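PDB 6ECI: pyridoxamine 5'-phosphate oxidase-related, FMN-binding protein from Mycobacterium smegmatis, which binds flavin-adenine dinucleotide and probably sequesters this flavin, helping the cell to withstand hypoxic and oxidative stress. Local coordinates for residues Glu11-Leu16 and Gln42-Leu47; Ile24-Asp29 and Val57-Asn62; Asn38-Val41 and Val46-Arg49. All coordinates share one frame; numbering follows the deposited sequence.

All three contacts reach the same antiparallel sheet, but at different depths. Interactions 1 and 3 share the hairpin of strands 31-41 and 46-49 and touch through L16, W13, F39 and V41: the first covers its turn, partly at the surface, whereas the third pairs its strands in the core and reaches FAD. Interaction 2 lies on the other side of the chain's centre, about 20 Å from interaction 1 between centres, and is a buried apolar packing of helix 55-60 on strand 21-28. Their chemistry follows their place: indole against arginine at the turn, small methyl groups under the helix, and backbone hydrogen bonds at the flavin.

Interaction 1 (Glu11-Leu16 and Gln42-Leu47); sequences ECWDLL and QNRTVL
W13, on the N-terminal helix 9-16, lays its indole over R44 in the tight turn of the beta hairpin made by strands 31-41 and 46-49. The turn runs from Q42 to T45, with N43 and R44 both in the left-handed helical region, as in two-residue hairpin loops close to type I'. Q42 N donates to T45 O, and a weak return bond runs from T45 N to Q42 O.

The backbone of R44 supplies much of the surface. R44 CA stands 3.5 Å from the centroid of the six-membered ring of W13, only 6° off its normal, which makes a CH-pi contact squarely over the face. R44 CB continues along the same face, 3.7 Å from W13 CE2. Beyond it the arginine chain bends at chi2 and chi3, and this carries its end toward the five-membered ring, where R44 NE lies 3.5 Å from W13 CD1. The guanidinium and indole planes are 26° apart, with CD1 above the guanidinium face but offset toward its rim. On the helix side, W13 CG lies opposite the carbonyl carbon, which carries the indole away from the helix toward the turn. Its far corner meets V46, with W13 CZ3 and V46 CG2 4.1 Å apart in an oblique approach.

V41 and P119 also touch W13, tying the helix to neighbouring strands, while R116 NH1 bonds to T45 OG1 and Q42 OE1 elsewhere on the turn.

The two segments exchange no hydrogen bonds. Van der Waals contact therefore probably carries most of the interaction: a buried indole is covered by the backbone and aliphatic part of an arginine whose residue remains solvent-exposed, and any electrostatic pull of the offset guanidinium on the ring is probably modest.

Interaction 2 (Ile24-Asp29 and Val57-Asn62); sequences IVTTVD and VSAAIN
T26 on strand 21-28 and A60 in the last turn of helix 55-60 mark the closest backbone approach, their CA atoms 6.1 Å apart. The helix ends here, for I61 is the first residue to leave helical backbone angles. Alternation along the strand turns I24 and T26 toward the helix and V25 and T27 away from it, where both touch the second subunit.

The methyl of T26 does most of the touching. With OG1 set between the backbone N and the carbonyl carbon (chi1 55°), CG2 lies beside the N and presses on the helix backbone, 3.7 Å from A60 CA and 3.5 Å from A59 O. That carbonyl is hydrogen-bonded to N63 ND2. The threonine hydroxyl comes alongside the other alanine, T26 OG1 lying 3.8 Å from A59 CB. Two residues earlier on the strand, I24 CG2 meets A60 CB at 4.0 Å, and V65 of the adjacent strand touches I24, T26 and A60.

Small side chains thus let a short helix lie close against a strand of the flavin-binding split-barrel fold, and the same helix starts at K55, whose N is hydrogen-bonded to FAD.

Interaction 3 (Asn38-Val41 and Val46-Arg49); sequences NFVV and VLFR. With FAD (flavin-adenine dinucleotide), chain U.
V40 and L47 form a hydrogen-bonded pair of an antiparallel beta hairpin whose end away from the turn makes part of the FAD pocket. Strands 38-41 and 46-49 run at 146° to each other, with their axes 4.7 Å apart at the closest approach. V40 N donates to L47 O at 3.0 Å, in the plane of that carbonyl, and L47 N returns the bond to V40 O at 2.8 Å, almost in line with the acceptor C=O. L47 O also receives a CA-H...O contact from F39 CA, so two neighbouring residues of the facing strand converge on this one oxygen.

On one face of the hairpin the side chains of V40 and L47 lie side by side, pointing the same way, with V40 CG2 4.1 Å from L47 CD2. The other face carries F39, V41, V46 and F48. F39 CD2 approaches V46 CG1 obliquely at 4.0 Å, V41 CG2 sits at the edge of the F39 ring in its plane, and F67 meets that ring edge-to-face.

Toward the flavin the strands offer backbone groups. N38 N donates to FAD O4 (3.1 Å), and R49 N donates to a water lying between the strands close to N38 O and O4. The amide of N38 turns elsewhere: CG is anti to the backbone N (chi1 175°), ND2 bonds to A20 O and OD1 accepts from L104 N, an arrangement that probably holds the residue in place beside the cofactor. F129 of the second subunit packs on N38, and S79 OG and T123 OG1 of that subunit bond to the same FAD, so the site is shared between subunits. At the pyrimidine edge of the flavin, FAD N3 donates a nearly straight hydrogen bond to R49 O, 2.9 Å long with an angle of 171° at the hydrogen.

Interaction 1 (Glu11-Leu16 and Gln42-Leu47)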
loop_
_atom_site.group_PDB
_atom_site.type_symbol
_atom_site.label_atom_id
_atom_site.label_comp_id
_atom_site.label_asym_id
_atom_site.label_seq_id
_atom_site.Cartn_x
_atom_site.Cartn_y
_atom_site.Cartn_z
ATOM N N GLU B 11 -0.075 -11.725 16.297
ATOM C CA GLU B 11 -0.008 -10.269 16.360
ATOM C C GLU B 11 -0.422 -9.648 15.032
ATOM O O GLU B 11 -1.132 -8.637 15.009
ATOM C CB GLU B 11 1.401 -9.821 16.752
ATOM C CG GLU B 11 1.921 -10.454 18.035
ATOM C CD GLU B 11 3.425 -10.309 18.202
ATOM O OE1 GLU B 11 3.865 -9.336 18.845
ATOM O OE2 GLU B 11 4.172 -11.170 17.693
ATOM N N CYS B 12 -0.004 -10.254 13.917
ATOM C CA CYS B 12 -0.307 -9.698 12.601
ATOM C C CYS B 12 -1.810 -9.676 12.341
ATOM O O CYS B 12 -2.365 -8.647 11.935
ATOM C CB CYS B 12 0.408 -10.501 11.514
ATOM S SG CYS B 12 2.213 -10.464 11.583
ATOM N N TRP B 13 -2.485 -10.808 12.563
ATOM C CA TRP B 13 -3.909 -10.887 12.256
ATOM C C TRP B 13 -4.724 -9.923 13.108
ATOM O O TRP B 13 -5.757 -9.416 12.654
ATOM C CB TRP B 13 -4.412 -12.319 12.441
ATOM C CG TRP B 13 -3.958 -13.250 11.361
ATOM C CD1 TRP B 13 -3.063 -14.274 11.482
ATOM C CD2 TRP B 13 -4.369 -13.235 9.991
ATOM N NE1 TRP B 13 -2.893 -14.897 10.270
ATOM C CE2 TRP B 13 -3.684 -14.278 9.338
ATOM C CE3 TRP B 13 -5.249 -12.439 9.253
ATOM C CZ2 TRP B 13 -3.854 -14.549 7.982
ATOM C CZ3 TRP B 13 -5.417 -12.709 7.907
ATOM C CH2 TRP B 13 -4.722 -13.756 7.285
ATOM N N ASP B 14 -4.279 -9.651 14.338
ATOM C CA ASP B 14 -4.971 -8.668 15.163
ATOM C C ASP B 14 -4.593 -7.245 14.772
ATOM O O ASP B 14 -5.462 -6.370 14.703
ATOM C CB ASP B 14 -4.678 -8.914 16.642
ATOM C CG ASP B 14 -5.609 -9.938 17.254
ATOM O OD1 ASP B 14 -6.750 -10.069 16.761
ATOM O OD2 ASP B 14 -5.205 -10.609 18.228
ATOM N N LEU B 15 -3.306 -6.996 14.511
ATOM C CA LEU B 15 -2.889 -5.672 14.060
ATOM C C LEU B 15 -3.639 -5.258 12.801
ATOM O O LEU B 15 -3.968 -4.080 12.625
ATOM C CB LEU B 15 -1.381 -5.646 13.819
ATOM C CG LEU B 15 -0.499 -5.510 15.062
ATOM C CD1 LEU B 15 0.964 -5.505 14.676
ATOM C CD2 LEU B 15 -0.856 -4.256 15.835
ATOM N N LEU B 16 -3.931 -6.218 11.919
ATOM C CA LEU B 16 -4.725 -5.917 10.732
ATOM C C LEU B 16 -6.124 -5.437 11.096
ATOM O O LEU B 16 -6.706 -4.619 10.375
ATOM C CB LEU B 16 -4.806 -7.147 9.828
ATOM C CG LEU B 16 -3.548 -7.474 9.028
ATOM C CD1 LEU B 16 -3.795 -8.650 8.096
ATOM C CD2 LEU B 16 -3.106 -6.250 8.247
ATOM N N GLN B 42 -11.437 -11.843 8.754
ATOM C CA GLN B 42 -12.395 -12.860 9.188
ATOM C C GLN B 42 -11.703 -14.214 9.156
ATOM O O GLN B 42 -11.438 -14.746 8.073
ATOM C CB GLN B 42 -13.636 -12.876 8.296
ATOM C CG GLN B 42 -14.646 -11.788 8.570
ATOM C CD GLN B 42 -15.951 -12.039 7.847
ATOM O OE1 GLN B 42 -15.988 -12.760 6.849
ATOM N NE2 GLN B 42 -17.033 -11.451 8.348
ATOM N N ASN B 43 -11.421 -14.770 10.334
ATOM C CA ASN B 43 -10.862 -16.115 10.479
ATOM C C ASN B 43 -9.602 -16.287 9.631
ATOM O O ASN B 43 -9.507 -17.170 8.773
ATOM C CB ASN B 43 -11.903 -17.182 10.125
ATOM C CG ASN B 43 -13.203 -16.999 10.875
ATOM O OD1 ASN B 43 -14.268 -16.879 10.269
ATOM N ND2 ASN B 43 -13.127 -16.976 12.201
ATOM N N ARG B 44 -8.626 -15.418 9.890
ATOM C CA ARG B 44 -7.350 -15.432 9.175
ATOM C C ARG B 44 -7.570 -15.392 7.664
ATOM O O ARG B 44 -6.932 -16.118 6.901
ATOM C CB ARG B 44 -6.503 -16.643 9.578
ATOM C CG ARG B 44 -6.487 -16.892 11.074
ATOM C CD ARG B 44 -5.167 -17.458 11.564
ATOM N NE ARG B 44 -4.827 -16.912 12.876
ATOM C CZ ARG B 44 -3.681 -17.132 13.513
ATOM N NH1 ARG B 44 -2.748 -17.901 12.966
ATOM N NH2 ARG B 44 -3.471 -16.584 14.704
ATOM N N THR B 45 -8.518 -14.560 7.235
ATOM C CA THR B 45 -8.700 -14.230 5.829
ATOM C C THR B 45 -8.908 -12.727 5.722
ATOM O O THR B 45 -9.317 -12.069 6.683
ATOM C CB THR B 45 -9.890 -14.965 5.185
ATOM O OG1 THR B 45 -11.122 -14.412 5.667
ATOM C CG2 THR B 45 -9.851 -16.450 5.494
ATOM N N VAL B 46 -8.624 -12.188 4.542
ATOM C CA VAL B 46 -8.737 -10.758 4.279
ATOM C C VAL B 46 -9.938 -10.566 3.363
ATOM O O VAL B 46 -9.864 -10.822 2.156
ATOM C CB VAL B 46 -7.454 -10.185 3.666
ATOM C CG1 VAL B 46 -7.589 -8.683 3.449
ATOM C CG2 VAL B 46 -6.260 -10.494 4.555
ATOM N N LEU B 47 -11.050 -10.111 3.933
ATOM C CA LEU B 47 -12.294 -9.945 3.195
ATOM C C LEU B 47 -12.424 -8.528 2.657
ATOM O O LEU B 47 -12.128 -7.557 3.358
ATOM C CB LEU B 47 -13.494 -10.263 4.087
ATOM C CG LEU B 47 -14.866 -9.979 3.477
ATOM C CD1 LEU B 47 -15.158 -10.933 2.328
ATOM C CD2 LEU B 47 -15.944 -10.071 4.533
#

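Interaction 2 (Ile24-Asp29 and Val57-Asn62)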
loop_
_atom_site.group_PDB
_atom_site.type_symbol
_atom_site.label_atom_id
_atom_site.label_comp_id
_atom_site.label_asym_id
_atom_site.label_seq_id
_atom_site.Cartn_x
_atom_site.Cartn_y
_atom_site.Cartn_z
ATOM N N ILE B 24 -4.150 -4.161 -2.134
ATOM C CA ILE B 24 -3.873 -5.355 -2.922
ATOM C C ILE B 24 -2.796 -5.016 -3.943
ATOM O O ILE B 24 -2.886 -3.996 -4.638
ATOM C CB ILE B 24 -5.147 -5.864 -3.618
ATOM C CG1 ILE B 24 -6.139 -6.427 -2.602
ATOM C CG2 ILE B 24 -4.805 -6.921 -4.658
ATOM C CD1 ILE B 24 -5.840 -7.842 -2.162
ATOM N N VAL B 25 -1.772 -5.859 -4.034
ATOM C CA VAL B 25 -0.691 -5.684 -4.999
ATOM C C VAL B 25 -0.694 -6.890 -5.925
ATOM O O VAL B 25 -0.535 -8.030 -5.470
ATOM C CB VAL B 25 0.674 -5.516 -4.309
ATOM C CG1 VAL B 25 1.794 -5.478 -5.338
ATOM C CG2 VAL B 25 0.687 -4.253 -3.462
ATOM N N THR B 26 -0.883 -6.643 -7.218
ATOM C CA THR B 26 -0.911 -7.689 -8.228
ATOM C C THR B 26 0.260 -7.513 -9.184
ATOM O O THR B 26 0.728 -6.395 -9.420
ATOM C CB THR B 26 -2.232 -7.680 -9.007
ATOM O OG1 THR B 26 -2.451 -6.378 -9.568
ATOM C CG2 THR B 26 -3.390 -8.033 -8.088
ATOM N N THR B 27 0.727 -8.628 -9.741
ATOM C CA THR B 27 1.953 -8.650 -10.528
ATOM C C THR B 27 1.752 -9.447 -11.807
ATOM O O THR B 27 1.259 -10.578 -11.766
ATOM C CB THR B 27 3.106 -9.247 -9.719
ATOM O OG1 THR B 27 3.241 -8.529 -8.487
ATOM C CG2 THR B 27 4.402 -9.162 -10.500
ATOM N N VAL B 28 2.147 -8.857 -12.936
ATOM C CA VAL B 28 2.094 -9.500 -14.246
ATOM C C VAL B 28 3.307 -9.027 -15.042
ATOM O O VAL B 28 3.362 -7.863 -15.457
ATOM C CB VAL B 28 0.800 -9.184 -15.011
ATOM C CG1 VAL B 28 0.942 -9.576 -16.474
ATOM C CG2 VAL B 28 -0.375 -9.905 -14.392
ATOM N N ASP B 29 4.277 -9.918 -15.244
ATOM C CA ASP B 29 5.396 -9.709 -16.165
ATOM C C ASP B 29 6.127 -8.392 -15.884
ATOM O O ASP B 29 6.059 -7.428 -16.647
ATOM C CB ASP B 29 4.910 -9.764 -17.618
ATOM C CG ASP B 29 4.831 -11.181 -18.156
ATOM O OD1 ASP B 29 5.532 -12.065 -17.618
ATOM O OD2 ASP B 29 4.070 -11.411 -19.120
ATOM N N VAL B 57 -10.921 -6.567 -10.334
ATOM C CA VAL B 57 -11.529 -7.871 -10.594
ATOM C C VAL B 57 -10.604 -8.722 -11.451
ATOM O O VAL B 57 -10.190 -9.820 -11.060
ATOM C CB VAL B 57 -12.901 -7.696 -11.269
ATOM C CG1 VAL B 57 -13.689 -8.995 -11.239
ATOM C CG2 VAL B 57 -13.678 -6.566 -10.622
ATOM N N SER B 58 -10.263 -8.215 -12.637
ATOM C CA SER B 58 -9.459 -8.986 -13.577
ATOM C C SER B 58 -8.048 -9.236 -13.056
ATOM O O SER B 58 -7.441 -10.260 -13.388
ATOM C CB SER B 58 -9.409 -8.263 -14.923
ATOM O OG SER B 58 -8.631 -8.982 -15.862
ATOM N N ALA B 59 -7.514 -8.329 -12.238
ATOM C CA ALA B 59 -6.111 -8.406 -11.846
ATOM C C ALA B 59 -5.876 -9.303 -10.635
ATOM O O ALA B 59 -4.866 -10.013 -10.583
ATOM C CB ALA B 59 -5.566 -7.005 -11.560
ATOM N N ALA B 60 -6.779 -9.289 -9.657
ATOM C CA ALA B 60 -6.536 -9.954 -8.382
ATOM C C ALA B 60 -7.236 -11.298 -8.253
ATOM O O ALA B 60 -6.633 -12.257 -7.763
ATOM C CB ALA B 60 -6.972 -9.051 -7.224
ATOM N N ILE B 61 -8.497 -11.385 -8.682
ATOM C CA ILE B 61 -9.301 -12.569 -8.416
ATOM C C ILE B 61 -8.696 -13.779 -9.110
ATOM O O ILE B 61 -8.357 -13.731 -10.299
ATOM C CB ILE B 61 -10.752 -12.324 -8.854
ATOM C CG1 ILE B 61 -11.416 -11.311 -7.914
ATOM C CG2 ILE B 61 -11.531 -13.629 -8.886
ATOM C CD1 ILE B 61 -12.857 -11.008 -8.251
ATOM N N ASN B 62 -8.540 -14.869 -8.352
ATOM C CA ASN B 62 -7.988 -16.143 -8.821
ATOM C C ASN B 62 -6.521 -16.033 -9.238
ATOM O O ASN B 62 -6.013 -16.893 -9.966
ATOM C CB ASN B 62 -8.825 -16.729 -9.964
ATOM C CG ASN B 62 -10.244 -17.044 -9.538
ATOM O OD1 ASN B 62 -10.469 -17.653 -8.492
ATOM N ND2 ASN B 62 -11.211 -16.618 -10.340
#

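Interaction 3 (Asn38-Val41 and Val46-Arg49)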
loop_
_atom_site.group_PDB
_atom_site.type_symbol
_atom_site.label_atom_id
_atom_site.label_comp_id
_atom_site.label_asym_id
_atom_site.label_seq_id
_atom_site.Cartn_x
_atom_site.Cartn_y
_atom_site.Cartn_z
ATOM N N ASN B 38 -10.856 -1.235 1.069
ATOM C CA ASN B 38 -11.441 -1.353 2.394
ATOM C C ASN B 38 -11.610 -2.834 2.712
ATOM O O ASN B 38 -12.073 -3.605 1.867
ATOM C CB ASN B 38 -12.779 -0.612 2.437
ATOM C CG ASN B 38 -13.517 -0.793 3.746
ATOM O OD1 ASN B 38 -14.744 -0.872 3.768
ATOM N ND2 ASN B 38 -12.775 -0.860 4.845
ATOM N N PHE B 39 -11.210 -3.237 3.916
ATOM C CA PHE B 39 -11.131 -4.653 4.249
ATOM C C PHE B 39 -11.490 -4.872 5.711
ATOM O O PHE B 39 -11.416 -3.956 6.534
ATOM C CB PHE B 39 -9.729 -5.210 3.986
ATOM C CG PHE B 39 -8.740 -4.889 5.076
ATOM C CD1 PHE B 39 -8.107 -3.653 5.113
ATOM C CD2 PHE B 39 -8.449 -5.816 6.065
ATOM C CE1 PHE B 39 -7.198 -3.347 6.117
ATOM C CE2 PHE B 39 -7.544 -5.517 7.071
ATOM C CZ PHE B 39 -6.917 -4.279 7.096
ATOM N N VAL B 40 -11.879 -6.112 6.023
ATOM C CA VAL B 40 -11.907 -6.617 7.390
ATOM C C VAL B 40 -11.294 -8.007 7.401
ATOM O O VAL B 40 -11.217 -8.692 6.378
ATOM C CB VAL B 40 -13.323 -6.666 8.014
ATOM C CG1 VAL B 40 -14.063 -5.372 7.786
ATOM C CG2 VAL B 40 -14.110 -7.840 7.463
ATOM N N VAL B 41 -10.855 -8.418 8.587
ATOM C CA VAL B 41 -10.252 -9.726 8.803
ATOM C C VAL B 41 -11.318 -10.660 9.353
ATOM O O VAL B 41 -12.028 -10.309 10.305
ATOM C CB VAL B 41 -9.055 -9.631 9.761
ATOM C CG1 VAL B 41 -8.486 -11.007 10.034
ATOM C CG2 VAL B 41 -7.994 -8.713 9.186
ATOM N N VAL B 46 -8.624 -12.188 4.542
ATOM C CA VAL B 46 -8.737 -10.758 4.279
ATOM C C VAL B 46 -9.938 -10.566 3.363
ATOM O O VAL B 46 -9.864 -10.822 2.156
ATOM C CB VAL B 46 -7.454 -10.185 3.666
ATOM C CG1 VAL B 46 -7.589 -8.683 3.449
ATOM C CG2 VAL B 46 -6.260 -10.494 4.555
ATOM N N LEU B 47 -11.050 -10.111 3.933
ATOM C CA LEU B 47 -12.294 -9.945 3.195
ATOM C C LEU B 47 -12.424 -8.528 2.657
ATOM O O LEU B 47 -12.128 -7.557 3.358
ATOM C CB LEU B 47 -13.494 -10.263 4.087
ATOM C CG LEU B 47 -14.866 -9.979 3.477
ATOM C CD1 LEU B 47 -15.158 -10.933 2.328
ATOM C CD2 LEU B 47 -15.944 -10.071 4.533
ATOM N N PHE B 48 -12.873 -8.415 1.409
ATOM C CA PHE B 48 -13.176 -7.116 0.830
ATOM C C PHE B 48 -14.227 -7.283 -0.256
ATOM O O PHE B 48 -14.511 -8.392 -0.716
ATOM C CB PHE B 48 -11.920 -6.437 0.273
ATOM C CG PHE B 48 -11.285 -7.164 -0.880
ATOM C CD1 PHE B 48 -10.485 -8.275 -0.662
ATOM C CD2 PHE B 48 -11.464 -6.718 -2.179
ATOM C CE1 PHE B 48 -9.888 -8.936 -1.721
ATOM C CE2 PHE B 48 -10.870 -7.374 -3.241
ATOM C CZ PHE B 48 -10.079 -8.482 -3.012
ATOM N N ARG B 49 -14.816 -6.160 -0.653
ATOM C CA ARG B 49 -15.782 -6.115 -1.736
ATOM C C ARG B 49 -15.136 -5.508 -2.972
ATOM O O ARG B 49 -14.237 -4.667 -2.879
ATOM C CB ARG B 49 -17.026 -5.312 -1.342
ATOM C CG ARG B 49 -18.100 -6.171 -0.698
ATOM C CD ARG B 49 -19.243 -5.368 -0.094
ATOM N NE ARG B 49 -19.314 -3.983 -0.555
ATOM C CZ ARG B 49 -20.017 -3.583 -1.611
ATOM N NH1 ARG B 49 -20.703 -4.465 -2.325
ATOM N NH2 ARG B 49 -20.036 -2.302 -1.955
HETATM P PA FAD U . -8.124 1.651 -14.285
HETATM O O1A FAD U . -8.961 2.555 -15.113
HETATM O O2A FAD U . -7.896 0.246 -14.856
HETATM O O5B FAD U . -6.728 2.297 -13.935
HETATM C C5B FAD U . -5.923 2.945 -14.941
HETATM C C4B FAD U . -4.760 3.608 -14.247
HETATM O O4B FAD U . -5.258 4.495 -13.226
HETATM C C3B FAD U . -3.821 2.661 -13.511
HETATM O O3B FAD U . -2.837 2.124 -14.388
HETATM C C2B FAD U . -3.203 3.571 -12.444
HETATM O O2B FAD U . -2.043 4.261 -12.893
HETATM C C1B FAD U . -4.347 4.547 -12.140
HETATM N N9A FAD U . -5.066 4.221 -10.916
HETATM C C8A FAD U . -6.041 3.272 -10.755
HETATM N N7A FAD U . -6.503 3.180 -9.532
HETATM C C5A FAD U . -5.770 4.136 -8.834
HETATM C C6A FAD U . -5.785 4.536 -7.487
HETATM N N6A FAD U . -6.588 4.013 -6.560
HETATM N N1A FAD U . -4.930 5.519 -7.122
HETATM C C2A FAD U . -4.129 6.052 -8.045
HETATM N N3A FAD U . -4.026 5.751 -9.341
HETATM C C4A FAD U . -4.886 4.776 -9.676
HETATM N N1 FAD U . -12.141 -0.726 -5.124
HETATM C C2 FAD U . -12.811 -1.856 -4.757
HETATM O O2 FAD U . -13.214 -2.667 -5.597
HETATM N N3 FAD U . -13.049 -2.106 -3.416
HETATM C C4 FAD U . -12.666 -1.305 -2.359
HETATM O O4 FAD U . -12.937 -1.634 -1.206
HETATM C C4X FAD U . -11.954 -0.105 -2.760
HETATM N N5 FAD U . -11.554 0.714 -1.826
HETATM C C5X FAD U . -10.872 1.859 -2.212
HETATM C C6 FAD U . -10.435 2.745 -1.230
HETATM C C7 FAD U . -9.747 3.906 -1.565
HETATM C C7M FAD U . -9.292 4.840 -0.475
HETATM C C8 FAD U . -9.483 4.190 -2.916
HETATM C C8M FAD U . -8.746 5.441 -3.311
HETATM C C9 FAD U . -9.919 3.308 -3.901
HETATM C C9A FAD U . -10.606 2.150 -3.559
HETATM N N10 FAD U . -11.057 1.236 -4.532
HETATM C C10 FAD U . -11.736 0.097 -4.168
HETATM C "C1'" FAD U . -10.811 1.479 -5.958
HETATM C "C2'" FAD U . -9.728 0.577 -6.536
HETATM O "O2'" FAD U . -8.439 1.151 -6.317
HETATM C "C3'" FAD U . -9.970 0.398 -8.035
HETATM O "O3'" FAD U . -10.140 -0.980 -8.346
HETATM C "C4'" FAD U . -8.844 0.971 -8.887
HETATM O "O4'" FAD U . -8.989 2.390 -8.876
HETATM C "C5'" FAD U . -8.818 0.412 -10.296
HETATM O "O5'" FAD U . -10.086 0.672 -10.931
HETATM P P FAD U . -10.194 0.913 -12.486
HETATM O O1P FAD U . -11.227 2.011 -12.759
HETATM O O2P FAD U . -10.427 -0.352 -13.218
HETATM O O3P FAD U . -8.761 1.493 -12.842
HETATM O O HOH W 1 -13.878 -3.519 0.183
#